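Local coordinates for TT1561 protein (Thermus thermophilus, PDB 1UF3), which is of unknown function but binds calcium ions and is probably a metal-dependent phosphoesterase of the calcineurin-like superfamily, at residues Asn41-Ala46 against Arg50-Phe55; Val97-Thr102 against Glu137-Ala142; Pro123-His126 against Arg130-Ala133; Tyr212-Leu217 against Lys221-Asn226. All coordinates share one frame; numbering follows the deposited sequence.

Contact 1: Asn41-Ala46 against Arg50-Phe55; sequences NLMPKA and RDYAAF. With CA (calcium ion), chain I.
Turned beside its own backbone N (chi1 -74°) and bent again at CG (chi2 -74°), the selenomethionine side chain M43 is laid across Y52 and on toward F55, while the F55 ring, with CG anti to its backbone N (chi1 -177°), is presented to L42. The two ends of the M43 chain do different work. Its CG sits over one face of the Y52 ring, 3.6 Å from the centroid, a CH-pi contact displaced from the centre toward the rim; CB lies 3.4 Å from Y52 OH. Further out, SE stands nearly on the ring normal, 5.2 Å from that centroid, as a long Met-aromatic contact, and CE ends 3.5 Å from F55 CB. L42 meets F55 at about a right angle: its CB lies over one ring face, 4.1 Å from the centroid, and its CD2 approaches F55 CE2 at 3.6 Å. No hydrogen bond joins the two segments directly, so the evidence is for apolar packing, with L18 of helix 18-25 touching both M43 and F55.

Y52 OH is a second-shell group of the calcium ion. It hydrogen-bonds D74 and accepts from a metal-bound water, 2.9 Å from Y52 OH, that also donates to P44 O. K45 O coordinates the ion at 2.4 Å. The packing thus joins helix 49-59 to a calcium site built from the backbone carbonyls of K45, A47 and A75 with waters, beyond the C-terminal end of strand 35-39 in a calcineurin-like metallophosphoesterase fold.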
loop_
_atom_site.group_PDB
_atom_site.type_symbol
_atom_site.label_atom_id
_atom_site.label_comp_id
_atom_site.label_asym_id
_atom_site.label_seq_id
_atom_site.Cartn_x
_atom_site.Cartn_y
_atom_site.Cartn_z
ATOM N N ASN A 41 15.605 25.900 -19.265
ATOM C CA ASN A 41 16.503 25.088 -20.088
ATOM C C ASN A 41 16.965 23.857 -19.335
ATOM O O ASN A 41 17.479 23.958 -18.227
ATOM C CB ASN A 41 17.757 25.901 -20.484
ATOM C CG ASN A 41 17.422 27.203 -21.180
ATOM O OD1 ASN A 41 16.832 27.215 -22.261
ATOM N ND2 ASN A 41 17.802 28.318 -20.559
ATOM N N LEU A 42 16.780 22.681 -19.925
ATOM C CA LEU A 42 17.249 21.475 -19.261
ATOM C C LEU A 42 18.777 21.490 -19.321
ATOM O O LEU A 42 19.454 21.172 -18.351
ATOM C CB LEU A 42 16.757 20.216 -19.984
ATOM C CG LEU A 42 15.301 19.746 -19.832
ATOM C CD1 LEU A 42 14.334 20.779 -20.387
ATOM C CD2 LEU A 42 15.150 18.415 -20.584
HETATM N N MSE A 43 19.286 21.884 -20.485
HETATM C CA MSE A 43 20.723 21.919 -20.796
HETATM C C MSE A 43 21.120 23.253 -21.417
HETATM O O MSE A 43 20.281 23.942 -22.008
HETATM C CB MSE A 43 21.038 20.859 -21.864
HETATM C CG MSE A 43 21.043 19.433 -21.415
HETATM SE SE MSE A 43 22.607 19.135 -20.404
HETATM C CE MSE A 43 21.866 17.864 -19.134
ATOM N N PRO A 44 22.411 23.623 -21.318
ATOM C CA PRO A 44 22.884 24.877 -21.912
ATOM C C PRO A 44 22.950 24.579 -23.406
ATOM O O PRO A 44 23.019 23.412 -23.802
ATOM C CB PRO A 44 24.293 25.034 -21.340
ATOM C CG PRO A 44 24.268 24.218 -20.089
ATOM C CD PRO A 44 23.455 23.011 -20.486
ATOM N N LYS A 45 22.942 25.615 -24.235
ATOM C CA LYS A 45 23.019 25.440 -25.684
ATOM C C LYS A 45 24.155 24.481 -26.094
ATOM O O LYS A 45 23.971 23.633 -26.973
ATOM C CB LYS A 45 23.220 26.813 -26.354
ATOM C CG LYS A 45 23.495 26.797 -27.848
ATOM C CD LYS A 45 22.314 26.247 -28.626
ATOM C CE LYS A 45 22.605 26.167 -30.118
ATOM N NZ LYS A 45 22.893 27.512 -30.695
ATOM N N ALA A 46 25.311 24.610 -25.439
ATOM C CA ALA A 46 26.493 23.793 -25.748
ATOM C C ALA A 46 26.267 22.287 -25.713
ATOM O O ALA A 46 26.880 21.549 -26.475
ATOM C CB ALA A 46 27.646 24.153 -24.794
ATOM N N ARG A 50 24.294 13.166 -26.026
ATOM C CA ARG A 50 24.719 12.390 -24.871
ATOM C C ARG A 50 24.463 13.053 -23.527
ATOM O O ARG A 50 24.310 12.365 -22.519
ATOM C CB ARG A 50 26.199 12.009 -24.980
ATOM C CG ARG A 50 27.159 13.183 -25.127
ATOM C CD ARG A 50 28.627 12.712 -25.168
ATOM N NE ARG A 50 28.771 11.413 -25.833
ATOM C CZ ARG A 50 28.757 10.241 -25.199
ATOM N NH1 ARG A 50 28.616 10.198 -23.878
ATOM N NH2 ARG A 50 28.858 9.107 -25.886
ATOM N N ASP A 51 24.423 14.384 -23.508
ATOM C CA ASP A 51 24.182 15.112 -22.266
ATOM C C ASP A 51 22.707 14.963 -21.866
ATOM O O ASP A 51 22.379 14.759 -20.699
ATOM C CB ASP A 51 24.523 16.600 -22.461
ATOM C CG ASP A 51 25.961 16.816 -22.928
ATOM O OD1 ASP A 51 26.861 16.366 -22.208
ATOM O OD2 ASP A 51 26.176 17.435 -23.997
ATOM N N TYR A 52 21.822 15.079 -22.843
ATOM C CA TYR A 52 20.397 14.942 -22.570
ATOM C C TYR A 52 20.133 13.524 -22.074
ATOM O O TYR A 52 19.326 13.306 -21.168
ATOM C CB TYR A 52 19.592 15.252 -23.835
ATOM C CG TYR A 52 19.484 16.743 -24.102
ATOM C CD1 TYR A 52 20.301 17.372 -25.040
ATOM C CD2 TYR A 52 18.575 17.532 -23.392
ATOM C CE1 TYR A 52 20.216 18.738 -25.266
ATOM C CE2 TYR A 52 18.479 18.903 -23.612
ATOM C CZ TYR A 52 19.298 19.503 -24.545
ATOM O OH TYR A 52 19.214 20.866 -24.753
ATOM N N ALA A 53 20.854 12.555 -22.633
ATOM C CA ALA A 53 20.673 11.179 -22.208
ATOM C C ALA A 53 21.026 11.007 -20.737
ATOM O O ALA A 53 20.320 10.306 -20.006
ATOM C CB ALA A 53 21.503 10.247 -23.077
ATOM N N ALA A 54 22.101 11.652 -20.276
ATOM C CA ALA A 54 22.483 11.522 -18.868
ATOM C C ALA A 54 21.433 12.191 -17.968
ATOM O O ALA A 54 21.098 11.680 -16.902
ATOM C CB ALA A 54 23.869 12.146 -18.633
ATOM N N PHE A 55 20.943 13.347 -18.419
ATOM C CA PHE A 55 19.910 14.129 -17.725
ATOM C C PHE A 55 18.641 13.242 -17.529
ATOM O O PHE A 55 18.153 13.068 -16.427
ATOM C CB PHE A 55 19.561 15.354 -18.583
ATOM C CG PHE A 55 18.571 16.283 -17.950
ATOM C CD1 PHE A 55 19.006 17.372 -17.191
ATOM C CD2 PHE A 55 17.196 16.079 -18.114
ATOM C CE1 PHE A 55 18.084 18.256 -16.601
ATOM C CE2 PHE A 55 16.267 16.950 -17.530
ATOM C CZ PHE A 55 16.713 18.042 -16.771
HETATM CA CA CA I . 22.747 21.824 -27.993
HETATM O O HOH W 1 21.594 22.125 -25.813
HETATM O O HOH W 2 21.198 19.814 -28.117
HETATM O O HOH W 3 23.807 20.428 -29.740
HETATM O O HOH W 4 24.620 22.764 -29.852
#

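Contact 2: Val97-Thr102 against Glu137-Ala142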
loop_
_atom_site.group_PDB
_atom_site.type_symbol
_atom_site.label_atom_id
_atom_site.label_comp_id
_atom_site.label_asym_id
_atom_site.label_seq_id
_atom_site.Cartn_x
_atom_site.Cartn_y
_atom_site.Cartn_z
ATOM N N VAL A 97 5.991 17.385 -23.043
ATOM C CA VAL A 97 4.682 17.860 -23.480
ATOM C C VAL A 97 4.753 19.048 -24.433
ATOM O O VAL A 97 3.733 19.642 -24.784
ATOM C CB VAL A 97 3.753 18.178 -22.258
ATOM C CG1 VAL A 97 3.381 16.858 -21.527
ATOM C CG2 VAL A 97 4.452 19.119 -21.275
ATOM N N HIS A 98 5.961 19.357 -24.901
ATOM C CA HIS A 98 6.160 20.463 -25.843
ATOM C C HIS A 98 5.346 20.225 -27.131
ATOM O O HIS A 98 5.571 19.264 -27.862
ATOM C CB HIS A 98 7.671 20.615 -26.150
ATOM C CG HIS A 98 7.993 21.710 -27.126
ATOM N ND1 HIS A 98 7.649 23.032 -26.912
ATOM C CD2 HIS A 98 8.591 21.673 -28.343
ATOM C CE1 HIS A 98 8.013 23.757 -27.957
ATOM N NE2 HIS A 98 8.586 22.956 -28.839
ATOM N N GLU A 99 4.382 21.106 -27.376
ATOM C CA GLU A 99 3.468 21.079 -28.530
ATOM C C GLU A 99 2.517 19.881 -28.485
ATOM O O GLU A 99 1.785 19.625 -29.435
ATOM C CB GLU A 99 4.215 21.051 -29.876
ATOM C CG GLU A 99 5.393 22.011 -30.017
ATOM C CD GLU A 99 6.054 21.897 -31.393
ATOM O OE1 GLU A 99 6.014 20.804 -31.994
ATOM O OE2 GLU A 99 6.618 22.895 -31.877
ATOM N N THR A 100 2.520 19.140 -27.390
ATOM C CA THR A 100 1.631 18.000 -27.318
ATOM C C THR A 100 0.945 17.918 -25.946
ATOM O O THR A 100 0.874 18.928 -25.225
ATOM C CB THR A 100 2.409 16.688 -27.715
ATOM O OG1 THR A 100 1.484 15.621 -27.918
ATOM C CG2 THR A 100 3.416 16.309 -26.663
ATOM N N PHE A 101 0.445 16.742 -25.561
ATOM C CA PHE A 101 -0.257 16.639 -24.284
ATOM C C PHE A 101 -0.259 15.232 -23.698
ATOM O O PHE A 101 0.088 14.267 -24.378
ATOM C CB PHE A 101 -1.710 17.063 -24.499
ATOM C CG PHE A 101 -2.515 16.050 -25.259
ATOM C CD1 PHE A 101 -3.199 15.034 -24.580
ATOM C CD2 PHE A 101 -2.507 16.044 -26.648
ATOM C CE1 PHE A 101 -3.846 14.031 -25.272
ATOM C CE2 PHE A 101 -3.148 15.049 -27.358
ATOM C CZ PHE A 101 -3.822 14.029 -26.666
ATOM N N THR A 102 -0.633 15.134 -22.426
ATOM C CA THR A 102 -0.788 13.834 -21.786
ATOM C C THR A 102 -1.797 14.027 -20.648
ATOM O O THR A 102 -2.083 15.170 -20.285
ATOM C CB THR A 102 0.542 13.273 -21.231
ATOM O OG1 THR A 102 0.327 11.927 -20.791
ATOM C CG2 THR A 102 1.059 14.097 -20.077
ATOM N N GLU A 137 -0.173 29.487 -29.977
ATOM C CA GLU A 137 -1.631 29.427 -29.966
ATOM C C GLU A 137 -2.118 28.286 -30.856
ATOM O O GLU A 137 -3.062 27.565 -30.506
ATOM C CB GLU A 137 -2.223 30.749 -30.452
ATOM C CG GLU A 137 -3.671 30.657 -30.859
ATOM C CD GLU A 137 -4.214 31.998 -31.336
ATOM O OE1 GLU A 137 -5.290 32.021 -31.984
ATOM O OE2 GLU A 137 -3.562 33.033 -31.053
ATOM N N TYR A 138 -1.478 28.125 -32.012
ATOM C CA TYR A 138 -1.859 27.050 -32.911
ATOM C C TYR A 138 -1.648 25.688 -32.227
ATOM O O TYR A 138 -2.433 24.770 -32.434
ATOM C CB TYR A 138 -1.051 27.122 -34.219
ATOM C CG TYR A 138 -1.546 26.163 -35.294
ATOM C CD1 TYR A 138 -2.623 26.500 -36.112
ATOM C CD2 TYR A 138 -0.956 24.899 -35.464
ATOM C CE1 TYR A 138 -3.107 25.618 -37.073
ATOM C CE2 TYR A 138 -1.439 24.000 -36.430
ATOM C CZ TYR A 138 -2.509 24.368 -37.226
ATOM O OH TYR A 138 -2.987 23.511 -38.197
ATOM N N ARG A 139 -0.597 25.553 -31.415
ATOM C CA ARG A 139 -0.343 24.288 -30.734
ATOM C C ARG A 139 -1.437 24.017 -29.712
ATOM O O ARG A 139 -1.929 22.903 -29.595
ATOM C CB ARG A 139 0.990 24.281 -29.957
ATOM C CG ARG A 139 2.270 24.494 -30.753
ATOM C CD ARG A 139 2.359 23.629 -31.993
ATOM N NE ARG A 139 3.630 23.842 -32.678
ATOM C CZ ARG A 139 3.923 23.395 -33.900
ATOM N NH1 ARG A 139 3.036 22.697 -34.604
ATOM N NH2 ARG A 139 5.115 23.641 -34.422
ATOM N N LEU A 140 -1.800 25.046 -28.957
ATOM C CA LEU A 140 -2.798 24.886 -27.913
ATOM C C LEU A 140 -4.246 24.756 -28.354
ATOM O O LEU A 140 -5.070 24.249 -27.595
ATOM C CB LEU A 140 -2.674 26.023 -26.908
ATOM C CG LEU A 140 -1.274 26.098 -26.280
ATOM C CD1 LEU A 140 -1.172 27.364 -25.439
ATOM C CD2 LEU A 140 -0.989 24.842 -25.435
ATOM N N LYS A 141 -4.572 25.172 -29.565
ATOM C CA LYS A 141 -5.959 25.072 -29.980
ATOM C C LYS A 141 -6.416 23.616 -30.143
ATOM O O LYS A 141 -7.615 23.346 -30.118
ATOM C CB LYS A 141 -6.220 25.840 -31.282
ATOM C CG LYS A 141 -5.699 25.164 -32.529
ATOM C CD LYS A 141 -6.324 25.768 -33.761
ATOM C CE LYS A 141 -5.794 25.097 -35.023
ATOM N NZ LYS A 141 -6.504 25.553 -36.250
ATOM N N ALA A 142 -5.472 22.690 -30.312
ATOM C CA ALA A 142 -5.825 21.268 -30.455
ATOM C C ALA A 142 -6.554 20.766 -29.216
ATOM O O ALA A 142 -7.332 19.845 -29.291
ATOM C CB ALA A 142 -4.566 20.423 -30.660
HETATM O O HOH W 5 5.842 25.124 -31.153
#
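E99 lays its carboxylate over one face of the R139 guanidinium, the two side chains lying side by side and pointing the same way. The contact links a type II beta turn, V97 to T100, which leads into strand 101-104, with helix 133-140. E99 sits at the third position of that turn with a positive phi of 67°, and T100 N bonds back to V97 O at 2.9 Å.

The charge pairing is not coplanar. The salt bridge runs from E99 OE2 to R139 NH2 at 3.0 Å, but the planes of the two groups are 45° apart, so this is neither a coplanar forked pair nor a flat stack. The aliphatic parts follow the same course, E99 CB lying 3.8 Å from R139 CD. R139 reaches this place through a bend at chi2 (-48°), after which the chain runs straight to its guanidinium. On its other flank E99 CG covers the centre of the H98 ring, whose NE2 is hydrogen-bonded to Y131.

E99 is a calcium ligand seen in this protein, although no ion is bound to it in this chain; the neighbouring arginine would probably offset part of its negative charge. Around the turn and helix a second subunit closes in, its E88 pairing with K141. A water bridges the ion pair: it donates to E99 OE2 at 2.5 Å and accepts from R139 NE at 3.0 Å, lying at the edge of the guanidinium and in its plane.

Contact 3: Pro123-His126 against Arg130-Ala133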
loop_
_atom_site.group_PDB
_atom_site.type_symbol
_atom_site.label_atom_id
_atom_site.label_comp_id
_atom_site.label_asym_id
_atom_site.label_seq_id
_atom_site.Cartn_x
_atom_site.Cartn_y
_atom_site.Cartn_z
ATOM N N PRO A 123 10.029 31.506 -36.679
ATOM C CA PRO A 123 10.312 30.386 -35.785
ATOM C C PRO A 123 11.769 29.976 -36.002
ATOM O O PRO A 123 12.301 30.143 -37.100
ATOM C CB PRO A 123 9.347 29.303 -36.268
ATOM C CG PRO A 123 8.190 30.085 -36.820
ATOM C CD PRO A 123 8.882 31.216 -37.563
ATOM N N GLU A 124 12.400 29.450 -34.959
ATOM C CA GLU A 124 13.781 28.976 -35.014
ATOM C C GLU A 124 13.897 27.757 -34.094
ATOM O O GLU A 124 13.391 27.772 -32.958
ATOM C CB GLU A 124 14.730 30.076 -34.527
ATOM C CG GLU A 124 16.191 29.675 -34.357
ATOM C CD GLU A 124 16.851 29.307 -35.668
ATOM O OE1 GLU A 124 16.480 29.889 -36.700
ATOM O OE2 GLU A 124 17.743 28.437 -35.663
ATOM N N GLU A 125 14.560 26.702 -34.567
ATOM C CA GLU A 125 14.743 25.500 -33.747
ATOM C C GLU A 125 16.176 24.942 -33.774
ATOM O O GLU A 125 16.459 23.904 -33.163
ATOM C CB GLU A 125 13.757 24.399 -34.176
ATOM C CG GLU A 125 12.285 24.793 -34.020
ATOM C CD GLU A 125 11.359 23.599 -34.147
ATOM O OE1 GLU A 125 11.317 22.989 -35.243
ATOM O OE2 GLU A 125 10.676 23.276 -33.142
ATOM N N HIS A 126 17.081 25.634 -34.465
ATOM C CA HIS A 126 18.455 25.157 -34.537
ATOM C C HIS A 126 19.471 25.955 -33.716
ATOM O O HIS A 126 20.232 25.368 -32.944
ATOM C CB HIS A 126 18.880 25.053 -36.002
ATOM C CG HIS A 126 18.077 24.058 -36.778
ATOM N ND1 HIS A 126 16.801 24.322 -37.230
ATOM C CD2 HIS A 126 18.332 22.768 -37.102
ATOM C CE1 HIS A 126 16.304 23.237 -37.797
ATOM N NE2 HIS A 126 17.213 22.280 -37.732
ATOM N N ARG A 130 12.666 29.259 -30.618
ATOM C CA ARG A 130 11.907 30.491 -30.503
ATOM C C ARG A 130 10.678 30.371 -31.366
ATOM O O ARG A 130 10.772 30.019 -32.546
ATOM C CB ARG A 130 12.760 31.693 -30.980
ATOM C CG ARG A 130 12.061 33.040 -30.876
ATOM C CD ARG A 130 12.912 34.214 -31.397
ATOM N NE ARG A 130 13.028 34.215 -32.854
ATOM C CZ ARG A 130 14.101 33.809 -33.538
ATOM N NH1 ARG A 130 15.186 33.365 -32.906
ATOM N NH2 ARG A 130 14.084 33.832 -34.866
ATOM N N TYR A 131 9.517 30.663 -30.797
ATOM C CA TYR A 131 8.310 30.582 -31.608
ATOM C C TYR A 131 7.469 31.815 -31.450
ATOM O O TYR A 131 7.329 32.342 -30.348
ATOM C CB TYR A 131 7.433 29.371 -31.219
ATOM C CG TYR A 131 8.178 28.058 -31.085
ATOM C CD1 TYR A 131 8.649 27.622 -29.849
ATOM C CD2 TYR A 131 8.405 27.250 -32.196
ATOM C CE1 TYR A 131 9.325 26.405 -29.725
ATOM C CE2 TYR A 131 9.086 26.035 -32.078
ATOM C CZ TYR A 131 9.535 25.628 -30.853
ATOM O OH TYR A 131 10.222 24.452 -30.754
ATOM N N PRO A 132 6.898 32.297 -32.554
ATOM C CA PRO A 132 6.044 33.481 -32.477
ATOM C C PRO A 132 4.717 33.060 -31.825
ATOM O O PRO A 132 4.290 31.902 -31.958
ATOM C CB PRO A 132 5.893 33.891 -33.935
ATOM C CG PRO A 132 6.041 32.583 -34.682
ATOM C CD PRO A 132 7.159 31.908 -33.952
ATOM N N ALA A 133 4.069 33.988 -31.129
ATOM C CA ALA A 133 2.816 33.683 -30.446
ATOM C C ALA A 133 1.820 32.853 -31.250
ATOM O O ALA A 133 1.246 31.917 -30.709
ATOM C CB ALA A 133 2.139 34.974 -29.972
#
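P123 packs its ring against P132, with P123 CG 3.6 Å from P132 CD and the two rings crossing at about a right angle. Its CA also makes a CA-H...O contact with R130 O. The segments meet as a single antiparallel bridge, an isolated hydrogen-bonded pair between the loop after strand 108-118 and strand 130-132.

That pair is E124 with R130. E124 N donates to R130 O at 3.0 Å, in the carbonyl plane, and R130 N returns a bond to E124 O at 2.9 Å, tilted slightly from that plane. Beyond the backbone, E124 CB lies over one face of the R130 guanidinium, 3.7 Å from NH1. The carboxylate turns elsewhere: with CG anti to the backbone N (chi1 172°) and a bend at chi2, E124 OE2 accepts from H126 N, which approaches from above the carboxylate plane, and from E127 N.

E125 then sends its side chain back across to Y131, whose hydroxyl has a second partner in H98. It is a calcium ligand seen in this protein, though without an ion bound to it in this chain, and it also packs on E125 of the second subunit. A glutamine here, lacking the charge, is likely to bind calcium less well and to hold the Y131 hydroxyl less firmly.

The closing bond runs from Y131 OH to E125 OE2 at 2.7 Å; it uses the anti lone pair of that oxygen, which lies in the plane of the tyrosine ring, and the carboxylate is turned 72° from that plane.

Contact 4: Tyr212-Leu217 against Lys221-Asn226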
loop_
_atom_site.group_PDB
_atom_site.type_symbol
_atom_site.label_atom_id
_atom_site.label_comp_id
_atom_site.label_asym_id
_atom_site.label_seq_id
_atom_site.Cartn_x
_atom_site.Cartn_y
_atom_site.Cartn_z
ATOM N N TYR A 212 13.394 25.003 -5.786
ATOM C CA TYR A 212 12.273 24.185 -6.229
ATOM C C TYR A 212 11.089 24.437 -5.303
ATOM O O TYR A 212 11.233 25.027 -4.219
ATOM C CB TYR A 212 12.640 22.690 -6.225
ATOM C CG TYR A 212 12.791 22.117 -4.845
ATOM C CD1 TYR A 212 11.703 21.571 -4.171
ATOM C CD2 TYR A 212 14.013 22.176 -4.191
ATOM C CE1 TYR A 212 11.833 21.105 -2.867
ATOM C CE2 TYR A 212 14.161 21.712 -2.896
ATOM C CZ TYR A 212 13.074 21.180 -2.233
ATOM O OH TYR A 212 13.254 20.741 -0.938
ATOM N N SER A 213 9.925 23.975 -5.744
ATOM C CA SER A 213 8.684 24.102 -5.002
ATOM C C SER A 213 7.898 22.775 -5.049
ATOM O O SER A 213 8.049 21.964 -5.969
ATOM C CB SER A 213 7.799 25.193 -5.631
ATOM O OG SER A 213 8.399 26.488 -5.648
ATOM N N LEU A 214 7.070 22.564 -4.039
ATOM C CA LEU A 214 6.178 21.413 -3.992
ATOM C C LEU A 214 4.808 22.099 -3.978
ATOM O O LEU A 214 4.447 22.745 -2.983
ATOM C CB LEU A 214 6.365 20.594 -2.717
ATOM C CG LEU A 214 5.398 19.388 -2.647
ATOM C CD1 LEU A 214 5.806 18.309 -3.687
ATOM C CD2 LEU A 214 5.419 18.797 -1.251
ATOM N N LEU A 215 4.086 22.020 -5.089
ATOM C CA LEU A 215 2.777 22.639 -5.181
ATOM C C LEU A 215 1.665 21.740 -4.653
ATOM O O LEU A 215 1.648 20.526 -4.910
ATOM C CB LEU A 215 2.416 22.999 -6.618
ATOM C CG LEU A 215 3.375 23.246 -7.778
ATOM C CD1 LEU A 215 2.665 24.167 -8.728
ATOM C CD2 LEU A 215 4.715 23.804 -7.344
ATOM N N ASP A 216 0.737 22.344 -3.918
ATOM C CA ASP A 216 -0.429 21.642 -3.401
ATOM C C ASP A 216 -1.557 22.117 -4.314
ATOM O O ASP A 216 -2.114 23.213 -4.121
ATOM C CB ASP A 216 -0.718 22.048 -1.943
ATOM C CG ASP A 216 -1.994 21.403 -1.402
ATOM O OD1 ASP A 216 -2.859 21.065 -2.216
ATOM O OD2 ASP A 216 -2.128 21.231 -0.181
ATOM N N LEU A 217 -1.880 21.313 -5.322
ATOM C CA LEU A 217 -2.913 21.660 -6.291
ATOM C C LEU A 217 -4.260 22.053 -5.738
ATOM O O LEU A 217 -4.856 23.019 -6.199
ATOM C CB LEU A 217 -3.141 20.513 -7.274
ATOM C CG LEU A 217 -2.285 20.459 -8.527
ATOM C CD1 LEU A 217 -2.515 19.127 -9.224
ATOM C CD2 LEU A 217 -2.647 21.623 -9.448
ATOM N N LYS A 221 -1.356 26.307 -3.035
ATOM C CA LYS A 221 -0.331 26.743 -2.104
ATOM C C LYS A 221 0.972 26.047 -2.513
ATOM O O LYS A 221 0.936 24.951 -3.068
ATOM C CB LYS A 221 -0.679 26.329 -0.676
ATOM C CG LYS A 221 -1.744 27.147 0.010
ATOM C CD LYS A 221 -1.888 26.687 1.463
ATOM C CE LYS A 221 -2.950 27.481 2.216
ATOM N NZ LYS A 221 -2.969 27.138 3.670
ATOM N N LEU A 222 2.106 26.685 -2.232
ATOM C CA LEU A 222 3.418 26.127 -2.556
ATOM C C LEU A 222 4.262 26.018 -1.302
ATOM O O LEU A 222 4.148 26.850 -0.393
ATOM C CB LEU A 222 4.195 27.036 -3.510
ATOM C CG LEU A 222 3.697 27.376 -4.908
ATOM C CD1 LEU A 222 4.703 28.301 -5.582
ATOM C CD2 LEU A 222 3.531 26.105 -5.707
ATOM N N GLU A 223 5.111 24.993 -1.259
ATOM C CA GLU A 223 6.051 24.816 -0.162
ATOM C C GLU A 223 7.386 25.014 -0.848
ATOM O O GLU A 223 7.590 24.527 -1.957
ATOM C CB GLU A 223 5.952 23.428 0.447
ATOM C CG GLU A 223 4.847 23.350 1.482
ATOM C CD GLU A 223 4.589 21.947 1.965
ATOM O OE1 GLU A 223 4.039 21.140 1.183
ATOM O OE2 GLU A 223 4.941 21.656 3.125
ATOM N N THR A 224 8.283 25.739 -0.192
ATOM C CA THR A 224 9.581 26.075 -0.761
ATOM C C THR A 224 10.779 25.270 -0.278
ATOM O O THR A 224 10.819 24.799 0.856
ATOM C CB THR A 224 9.845 27.592 -0.544
ATOM O OG1 THR A 224 9.478 28.299 -1.736
ATOM C CG2 THR A 224 11.294 27.864 -0.174
ATOM N N GLY A 225 11.763 25.118 -1.154
ATOM C CA GLY A 225 12.954 24.381 -0.781
ATOM C C GLY A 225 14.125 24.692 -1.693
ATOM O O GLY A 225 13.967 25.364 -2.714
ATOM N N ASN A 226 15.303 24.218 -1.304
ATOM C CA ASN A 226 16.528 24.394 -2.085
ATOM C C ASN A 226 17.378 23.163 -1.789
ATOM O O ASN A 226 17.450 22.720 -0.651
ATOM C CB ASN A 226 17.282 25.668 -1.670
ATOM C CG ASN A 226 18.420 26.016 -2.632
ATOM O OD1 ASN A 226 19.430 25.316 -2.693
ATOM N ND2 ASN A 226 18.248 27.094 -3.394
HETATM O O HOH W 6 2.806 21.951 -0.888
#
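Y212 folds its ring back over G225 across a two-stranded antiparallel hairpin. From CB the torsion chi1 of 70° sets CG between the backbone N and the carbonyl carbon, and the ring then lies along the partner strand: CD2 is 3.5 Å from G225 O, CE2 reaches N226 N at 3.2 Å, CZ is 3.5 Å from G225 CA, and OH ends 3.7 Å from the same CA. The CA sits over the ring face, 3.9 Å from the centroid and 28° off the normal, a CH-pi contact. A side chain on G225 would run into the hydroxyl, which fits glycine at this place. A serine here, with no ring, is likely to leave G225 CA without its CH-pi partner and open a gap over the strand.

Along the rest of the hairpin the pairs keep antiparallel register. Y212 with G225, L214 with E223 and D216 with K221 are hydrogen-bonded pairs, and D216 N to K221 O, at 2.7 Å, is nearly straight with an N-H...O angle of 170°; the return bond from K221 N is weak. L214 and E223 lie side by side, and a water donates to both L214 O and E223 OE1, an oxygen that also meets R2 of the third subunit.

Strand 221-226 is the outermost strand of its sheet in this chain, and strand 211-216 separates it from strand 7-12. The face bearing L215 and L222 turns to strand 199-203 of the second sheet, as in the alpha/beta sandwich of calcineurin-like phosphoesterases.

Along the chain contact 1 comes first, contact 3 is nested within the loop closed by contact 2, and contact 4 comes last. Contacts 2 and 3 have centres about 15 Å apart and form one neighbourhood: strand 130-132 runs directly into helix 133-140, both reach the seven-stranded sheet and touch the second subunit, and H98 NE2 lies 2.9 Å from Y131 OH. Contact 1, about 19 Å from contact 3 by centres, still touches it through K45 and H126. Contact 4 lies in the other sheet, its centre about 31 Å from that of contact 3, across the chain's centre. Contacts 1, 2 and 3 carry calcium-ligand residues; contact 4 carries none and forms the edge hairpin of the six-stranded sheet in this chain.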